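PDB 6R5O: periplasmic beta-glucosidase from Pseudomonas aeruginosa, which probably hydrolyses terminal, non-reducing beta-D-glucosyl residues of beta-glucosides, releasing beta-D-glucose, as a family 3 glycoside hydrolase. Local coordinates for residues A[250-255]-A[282-287]; A[257-262]-A[289-294]; A[79-84]-A[396-401]. The protein carries 1 engineered substitution. All coordinates share one frame; numbering follows the deposited sequence.

Interaction 1 of 3, residues A[250-255]-A[282-287]; sequences GLTISN and GVDMNM. Engineered in segment 250-255: Asn255 (natural residue Asp). With BGC (beta-D-glucopyranose), chain C.
Leu251, on strand 251-253 of the TIM-type barrel, reaches Asp284 on the loop that leads into strand 286-287, the methyl CD1 of Leu251 lying 3.7 Å from Asp284 CB. Thr252 makes most of the polar bonds. Its backbone N gives a nearly straight bond (173°) to Asp284 OD2 at 2.8 Å, meeting that oxygen on its anti side and tilted 29° out of the carboxylate plane. With chi1 at 57°, Thr252 OG1 is tucked between its own N and carbonyl carbon, where it accepts from Asp284 N (2.8 Å); its approach to Gly282 O is modelled too short for a confident reading. Thr252 O then takes Met285 N at 2.9 Å.

At Ile253 the two segments form their single bridge, with Met285, and CG1 of Ile253 lies 3.9 Å from Met285 CB, the two side chains pointing the same way. Ser254 N adds a bond to Met285 O (2.8 Å). Asn255, an engineered replacement of the natural aspartate, turns away from 282-287 toward the glucose, whose O2 is bonded to its OD1; the approach of OD1 to the anomeric carbon is too short to interpret. Met287 meets the sugar near O5 and C6 with its sulfur, and its CE lies 3.5 Å from Ser254 O.

The bridge joins the seventh and eighth strands and so closes the parallel barrel, 251-253 also pairing with 218-221. Helix 307-323 covers Leu251 and Met285, helix 235-245 packs on Thr252, and Arg312 and Arg243 form salt bridges with the buried carboxylate of Asp284.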
# COMPACT_ATOMS: atom_id res chain seq x y z
N GLY A 250 9.48 0.27 32.91
CA GLY A 250 8.08 0.04 33.32
C GLY A 250 7.56 -1.35 32.98
O GLY A 250 8.34 -2.32 33.03
N LEU A 251 6.27 -1.42 32.65
CA LEU A 251 5.45 -2.65 32.51
C LEU A 251 5.01 -2.81 31.05
O LEU A 251 4.53 -1.81 30.46
CB LEU A 251 4.24 -2.48 33.43
CG LEU A 251 3.24 -3.63 33.44
CD1 LEU A 251 3.77 -4.79 34.25
CD2 LEU A 251 1.89 -3.18 33.97
N THR A 252 5.17 -4.02 30.47
CA THR A 252 4.64 -4.36 29.12
C THR A 252 3.33 -5.15 29.30
O THR A 252 3.29 -6.07 30.16
CB THR A 252 5.64 -5.11 28.24
OG1 THR A 252 6.09 -6.30 28.90
CG2 THR A 252 6.81 -4.23 27.85
N ILE A 253 2.31 -4.78 28.52
CA ILE A 253 0.95 -5.40 28.58
C ILE A 253 0.56 -5.92 27.18
O ILE A 253 0.66 -5.16 26.20
CB ILE A 253 -0.09 -4.41 29.15
CG1 ILE A 253 0.38 -3.81 30.48
CG2 ILE A 253 -1.44 -5.09 29.32
CD1 ILE A 253 -0.33 -2.53 30.85
N SER A 254 0.13 -7.18 27.13
CA SER A 254 -0.40 -7.90 25.95
C SER A 254 -1.66 -7.18 25.42
O SER A 254 -2.32 -6.51 26.22
CB SER A 254 -0.69 -9.33 26.33
OG SER A 254 -1.84 -9.84 25.71
N ASN A 255 -1.97 -7.32 24.13
CA ASN A 255 -3.30 -6.99 23.55
C ASN A 255 -4.25 -8.17 23.85
O ASN A 255 -3.75 -9.21 24.33
CB ASN A 255 -3.19 -6.67 22.06
CG ASN A 255 -3.81 -5.34 21.66
OD1 ASN A 255 -5.02 -5.21 21.61
ND2 ASN A 255 -2.98 -4.37 21.31
N GLY A 282 9.59 -10.24 26.18
CA GLY A 282 9.48 -9.05 27.05
C GLY A 282 8.04 -8.66 27.37
O GLY A 282 7.80 -7.45 27.58
N VAL A 283 7.13 -9.64 27.47
CA VAL A 283 5.67 -9.44 27.71
C VAL A 283 5.37 -9.78 29.17
O VAL A 283 5.32 -10.99 29.51
CB VAL A 283 4.84 -10.29 26.72
CG1 VAL A 283 3.37 -10.41 27.12
CG2 VAL A 283 4.94 -9.76 25.30
N ASP A 284 5.16 -8.74 30.00
CA ASP A 284 4.93 -8.88 31.47
C ASP A 284 3.50 -9.37 31.71
O ASP A 284 3.35 -10.43 32.36
CB ASP A 284 5.18 -7.57 32.23
CG ASP A 284 6.59 -7.03 32.07
OD1 ASP A 284 7.54 -7.83 32.10
OD2 ASP A 284 6.72 -5.81 31.92
N MET A 285 2.51 -8.62 31.21
CA MET A 285 1.07 -8.82 31.54
C MET A 285 0.32 -9.49 30.38
O MET A 285 0.38 -8.97 29.25
CB MET A 285 0.41 -7.48 31.85
CG MET A 285 -0.82 -7.59 32.74
SD MET A 285 -0.82 -6.46 34.16
CE MET A 285 -1.24 -7.65 35.43
N ASN A 286 -0.44 -10.55 30.72
CA ASN A 286 -1.24 -11.42 29.82
C ASN A 286 -2.74 -11.06 29.95
O ASN A 286 -3.36 -11.49 30.94
CB ASN A 286 -0.98 -12.89 30.15
CG ASN A 286 -1.80 -13.87 29.34
OD1 ASN A 286 -2.04 -13.67 28.14
ND2 ASN A 286 -2.19 -14.96 29.98
N MET A 287 -3.29 -10.35 28.96
CA MET A 287 -4.71 -9.89 28.92
C MET A 287 -5.63 -11.06 28.50
O MET A 287 -5.52 -11.53 27.36
CB MET A 287 -4.87 -8.71 27.94
CG MET A 287 -6.14 -7.93 28.18
SD MET A 287 -6.50 -6.64 26.93
CE MET A 287 -5.35 -5.36 27.42
C2 BGC C . -7.17 -3.29 21.83
C3 BGC C . -6.69 -2.09 22.62
C4 BGC C . -7.50 -1.95 23.88
C5 BGC C . -7.55 -3.27 24.69
C6 BGC C . -8.54 -3.27 25.84
C1 BGC C . -7.01 -4.50 22.80
O1 BGC C . -7.19 -5.76 22.16
O2 BGC C . -6.45 -3.29 20.56
O3 BGC C . -6.87 -1.00 21.75
O4 BGC C . -6.86 -0.90 24.61
O5 BGC C . -7.94 -4.39 23.90
O6 BGC C . -9.75 -2.72 25.33

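Interaction 2 of 3, residues A[257-262]-A[289-294]; sequences GAVKEL and DDLYST
An Asx turn at Asp289 leads into helix 291-301 and lies where the loop after the eighth barrel strand meets the loop after the seventh. Asp289 OD1 accepts from Leu291 N at 3.2 Å, an almost straight bond (169°) made on the anti side of the oxygen. The other branch faces the 257-262 loop. Asp289 OD2 lies 3.0 Å from Gly257 CA, a close fit against a residue without a side chain, and receives a weak bond from Lys260 N at 3.5 Å. A chi1 of 58° places the carboxylate between the backbone N and carbonyl carbon of Asp289, from where the two oxygens serve different partners: one shapes its own turn, the other reaches across to the neighbouring loop. Gly257 O is also near OD2, but both are acceptors, and the pair brings no bond.

Beside this polar junction lies an apolar one. The Val259 and Leu291 side chains run antiparallel alongside one another, and Val259 CG1 comes within 3.4 Å of Leu291 CD1. Leu291 CD1 also sits 3.2 Å from Lys260 N and 3.5 Å from Lys260 CB. Beyond CB the lysine chain runs extended away from the contact, and its NZ pairs with Glu271. Val259 CG2 meets the ring of Tyr292 obliquely at CE1, while the tyrosine OH is bonded to Val283 O.

Helix 271-281 backs the apolar patch, its Ala278 touching both Val259 and Tyr292 and its Thr275 touching Leu291. Asn286 of strand 286-287 likewise meets both Val259 and Tyr292. At one end Glu261 forms a salt bridge with Arg585 of the second subunit; at the other Asp290, just ahead of helix 291-301, pairs with Arg24 of strand 24-26.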
# COMPACT_ATOMS: atom_id res chain seq x y z
N GLY A 257 -6.01 -11.33 24.20
CA GLY A 257 -5.71 -12.69 23.70
C GLY A 257 -4.54 -12.75 22.70
O GLY A 257 -4.45 -13.76 21.98
N ALA A 258 -3.66 -11.74 22.67
CA ALA A 258 -2.54 -11.59 21.69
C ALA A 258 -1.49 -12.71 21.83
O ALA A 258 -0.65 -12.83 20.90
CB ALA A 258 -1.88 -10.24 21.85
N VAL A 259 -1.50 -13.45 22.94
CA VAL A 259 -0.49 -14.50 23.26
C VAL A 259 -0.94 -15.81 22.60
O VAL A 259 -0.09 -16.43 21.95
CB VAL A 259 -0.22 -14.65 24.77
CG1 VAL A 259 0.48 -15.96 25.13
CG2 VAL A 259 0.61 -13.48 25.29
N LYS A 260 -2.21 -16.20 22.73
CA LYS A 260 -2.79 -17.39 22.05
C LYS A 260 -2.84 -17.19 20.52
O LYS A 260 -2.82 -18.21 19.80
CB LYS A 260 -4.20 -17.71 22.56
CG LYS A 260 -4.73 -19.03 22.01
CD LYS A 260 -5.97 -19.57 22.66
CE LYS A 260 -6.63 -20.63 21.80
NZ LYS A 260 -7.75 -21.29 22.51
N GLU A 261 -2.90 -15.95 20.05
CA GLU A 261 -2.97 -15.57 18.61
C GLU A 261 -1.64 -15.83 17.89
O GLU A 261 -1.61 -15.72 16.64
CB GLU A 261 -3.27 -14.09 18.44
CG GLU A 261 -4.73 -13.73 18.59
CD GLU A 261 -4.99 -12.24 18.45
OE1 GLU A 261 -4.15 -11.55 17.84
OE2 GLU A 261 -6.03 -11.77 18.97
N LEU A 262 -0.56 -16.11 18.63
CA LEU A 262 0.72 -16.56 18.04
C LEU A 262 0.53 -17.92 17.34
O LEU A 262 1.30 -18.20 16.40
CB LEU A 262 1.80 -16.62 19.14
CG LEU A 262 2.24 -15.25 19.68
CD1 LEU A 262 3.07 -15.40 20.95
CD2 LEU A 262 3.02 -14.46 18.63
N ASP A 289 -6.68 -14.24 28.13
CA ASP A 289 -6.68 -15.64 27.60
C ASP A 289 -6.18 -16.66 28.64
O ASP A 289 -6.48 -17.86 28.47
CB ASP A 289 -5.95 -15.77 26.26
CG ASP A 289 -4.49 -15.33 26.22
OD1 ASP A 289 -3.76 -15.62 27.19
OD2 ASP A 289 -4.10 -14.72 25.21
N ASP A 290 -5.45 -16.21 29.68
CA ASP A 290 -5.06 -16.99 30.88
C ASP A 290 -4.00 -18.06 30.55
O ASP A 290 -3.83 -19.00 31.35
CB ASP A 290 -6.27 -17.65 31.56
CG ASP A 290 -7.16 -16.69 32.34
OD1 ASP A 290 -6.83 -15.48 32.38
OD2 ASP A 290 -8.18 -17.17 32.89
N LEU A 291 -3.29 -17.92 29.43
CA LEU A 291 -2.22 -18.87 29.02
C LEU A 291 -1.10 -18.89 30.07
O LEU A 291 -0.73 -19.99 30.53
CB LEU A 291 -1.68 -18.47 27.64
CG LEU A 291 -2.66 -18.65 26.47
CD1 LEU A 291 -1.97 -18.31 25.16
CD2 LEU A 291 -3.24 -20.06 26.44
N TYR A 292 -0.60 -17.70 30.45
CA TYR A 292 0.47 -17.52 31.47
C TYR A 292 0.17 -18.41 32.69
O TYR A 292 1.06 -19.16 33.11
CB TYR A 292 0.59 -16.03 31.82
CG TYR A 292 1.52 -15.25 30.93
CD1 TYR A 292 1.68 -15.56 29.59
CD2 TYR A 292 2.22 -14.16 31.43
CE1 TYR A 292 2.54 -14.84 28.78
CE2 TYR A 292 3.08 -13.42 30.62
CZ TYR A 292 3.25 -13.77 29.30
OH TYR A 292 4.10 -13.05 28.52
N SER A 293 -1.06 -18.37 33.20
CA SER A 293 -1.48 -19.08 34.45
C SER A 293 -1.51 -20.60 34.24
O SER A 293 -1.18 -21.34 35.21
CB SER A 293 -2.81 -18.56 34.94
OG SER A 293 -2.70 -17.24 35.44
N THR A 294 -1.86 -21.07 33.04
CA THR A 294 -2.08 -22.51 32.72
C THR A 294 -0.75 -23.24 32.43
O THR A 294 -0.69 -24.46 32.71
CB THR A 294 -3.06 -22.66 31.55
OG1 THR A 294 -4.03 -21.62 31.61
CG2 THR A 294 -3.75 -24.00 31.52

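Interaction 3 of 3, residues A[79-84]-A[396-401]; sequences DVAHGH and GSWSAA. With BGC (beta-D-glucopyranose), chain C.
Two irregular loops run beside each other without regular pairing, the CA atoms of Ala81 and Trp398 being 6.1 Å apart and the chains drawing closer at His84 and Ala400. This is the interface of the two domains at the glucose site, as in family 3 glycoside hydrolases: 79-84 follows the third strand of the N-terminal barrel, 396-401 comes from the C-terminal domain, and together they border the sugar.

Asp79 grips the sugar with both branches, OD1 taking O4 of the glucose at 2.6 Å and OD2 taking O6 at 2.5 Å. This two-pronged grip recognises the hydroxyls on the C4-C6 side of the ring. Trp398 meets Asp79 obliquely, its CZ3 lying 3.8 Å from Asp79 CG, and the indole also reaches the glucose near O6. Its chi1 of -65°, with CG beside the backbone N, swings the indole beside the aspartate, and the CB of Trp398 remains in contact with the methyl of Ala81. Arg137, Lys176, His177 and His256 bind the same sugar.

Farther along, His82 crosses the domain boundary. Its NE2 bonds to Ser397 O at 2.6 Å, with the oxygen tilted 16° out of the ring plane. ND1 is held by Phe88 O, so both nitrogens fix the ring's rotation; Trp398 O is also near NE2, but at a poor angle. Ala401 CB lies over one face of the His84 ring as a CH-pi contact, 3.9 Å from its centroid, while Ala401 N gives a weak bond to His84 O. One water completes the seam, donating to Asp79 O at 2.9 Å and accepting a weak bond from Ala400 N.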
# COMPACT_ATOMS: atom_id res chain seq x y z
N ASP A 79 -10.37 1.90 28.86
CA ASP A 79 -10.05 2.52 27.54
C ASP A 79 -10.51 3.98 27.58
O ASP A 79 -11.46 4.34 26.86
CB ASP A 79 -10.64 1.71 26.39
CG ASP A 79 -9.98 0.35 26.21
OD1 ASP A 79 -8.82 0.33 25.76
OD2 ASP A 79 -10.63 -0.68 26.53
N VAL A 80 -9.83 4.79 28.38
CA VAL A 80 -10.07 6.25 28.47
C VAL A 80 -9.33 6.89 27.29
O VAL A 80 -8.23 7.43 27.48
CB VAL A 80 -9.64 6.82 29.83
CG1 VAL A 80 -10.03 8.29 29.97
CG2 VAL A 80 -10.21 6.00 30.98
N ALA A 81 -9.93 6.80 26.11
CA ALA A 81 -9.31 7.13 24.80
C ALA A 81 -9.33 8.64 24.57
O ALA A 81 -8.24 9.19 24.28
CB ALA A 81 -10.03 6.41 23.69
N HIS A 82 -10.52 9.26 24.66
CA HIS A 82 -10.76 10.72 24.45
C HIS A 82 -11.82 11.26 25.43
O HIS A 82 -12.53 12.24 25.08
CB HIS A 82 -11.07 11.02 22.97
CG HIS A 82 -12.23 10.28 22.39
ND1 HIS A 82 -13.35 10.92 21.94
CD2 HIS A 82 -12.43 8.95 22.17
CE1 HIS A 82 -14.21 10.02 21.49
NE2 HIS A 82 -13.66 8.81 21.62
N GLY A 83 -11.87 10.69 26.64
CA GLY A 83 -12.79 11.06 27.72
C GLY A 83 -13.21 9.83 28.50
O GLY A 83 -13.17 8.74 27.90
N HIS A 84 -13.54 9.99 29.78
CA HIS A 84 -14.19 8.94 30.61
C HIS A 84 -15.71 9.08 30.51
O HIS A 84 -16.33 8.17 29.89
CB HIS A 84 -13.71 8.96 32.08
CG HIS A 84 -14.21 7.76 32.82
ND1 HIS A 84 -13.84 6.48 32.47
CD2 HIS A 84 -15.10 7.63 33.83
CE1 HIS A 84 -14.44 5.61 33.26
NE2 HIS A 84 -15.22 6.29 34.09
N GLY A 396 -18.39 9.52 19.10
CA GLY A 396 -17.39 8.77 18.31
C GLY A 396 -17.09 7.38 18.85
O GLY A 396 -17.82 6.92 19.76
N SER A 397 -16.07 6.73 18.30
CA SER A 397 -15.56 5.40 18.75
C SER A 397 -14.84 5.56 20.09
O SER A 397 -14.34 6.69 20.37
CB SER A 397 -14.63 4.79 17.71
OG SER A 397 -13.47 5.59 17.51
N TRP A 398 -14.78 4.47 20.88
CA TRP A 398 -14.04 4.41 22.17
C TRP A 398 -14.50 5.57 23.06
O TRP A 398 -13.67 6.48 23.33
CB TRP A 398 -12.52 4.48 21.94
CG TRP A 398 -11.94 3.32 21.19
CD1 TRP A 398 -11.37 3.33 19.96
CD2 TRP A 398 -11.85 1.96 21.67
NE1 TRP A 398 -10.94 2.08 19.62
CE2 TRP A 398 -11.22 1.22 20.65
CE3 TRP A 398 -12.23 1.30 22.84
CZ2 TRP A 398 -10.97 -0.15 20.77
CZ3 TRP A 398 -11.98 -0.05 22.96
CH2 TRP A 398 -11.36 -0.76 21.94
N SER A 399 -15.77 5.58 23.47
CA SER A 399 -16.39 6.69 24.24
C SER A 399 -16.42 6.35 25.73
O SER A 399 -16.94 7.18 26.50
CB SER A 399 -17.75 7.00 23.69
OG SER A 399 -18.51 5.81 23.58
N ALA A 400 -15.90 5.18 26.12
CA ALA A 400 -15.63 4.78 27.53
C ALA A 400 -16.95 4.65 28.30
O ALA A 400 -17.79 3.86 27.87
CB ALA A 400 -14.67 5.76 28.16
N ALA A 401 -17.12 5.40 29.40
CA ALA A 401 -18.35 5.46 30.23
C ALA A 401 -19.30 6.56 29.73
O ALA A 401 -20.36 6.73 30.36
CB ALA A 401 -17.99 5.67 31.68
C2 BGC C . -7.17 -3.29 21.83
C3 BGC C . -6.69 -2.09 22.62
C4 BGC C . -7.50 -1.95 23.88
C5 BGC C . -7.55 -3.27 24.69
C6 BGC C . -8.54 -3.27 25.84
C1 BGC C . -7.01 -4.50 22.80
O1 BGC C . -7.19 -5.76 22.16
O2 BGC C . -6.45 -3.29 20.56
O3 BGC C . -6.87 -1.00 21.75
O4 BGC C . -6.86 -0.90 24.61
O5 BGC C . -7.94 -4.39 23.90
O6 BGC C . -9.75 -2.72 25.33
O HOH W 1 -13.67 3.47 25.18

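How the interactions relate
Interactions 1 and 2 join the same successive barrel elements at different levels. Interaction 1 is buried and rests on strand hydrogen bonds and a carboxylate paired with two arginines; interaction 2 lies farther out, partly exposed, where weak bonds and aliphatic packing join the loops beyond the strand ends. They touch directly, through Val283 O to Tyr292 OH and Met287 O to Gly257 N. Interaction 3 is also buried but joins two domains, mixing backbone carbonyls, aromatic rings and a water, with no strand pairing. Interactions 1 and 3 do not touch, their nearest atoms about 7 Å apart, but both meet the same glucose.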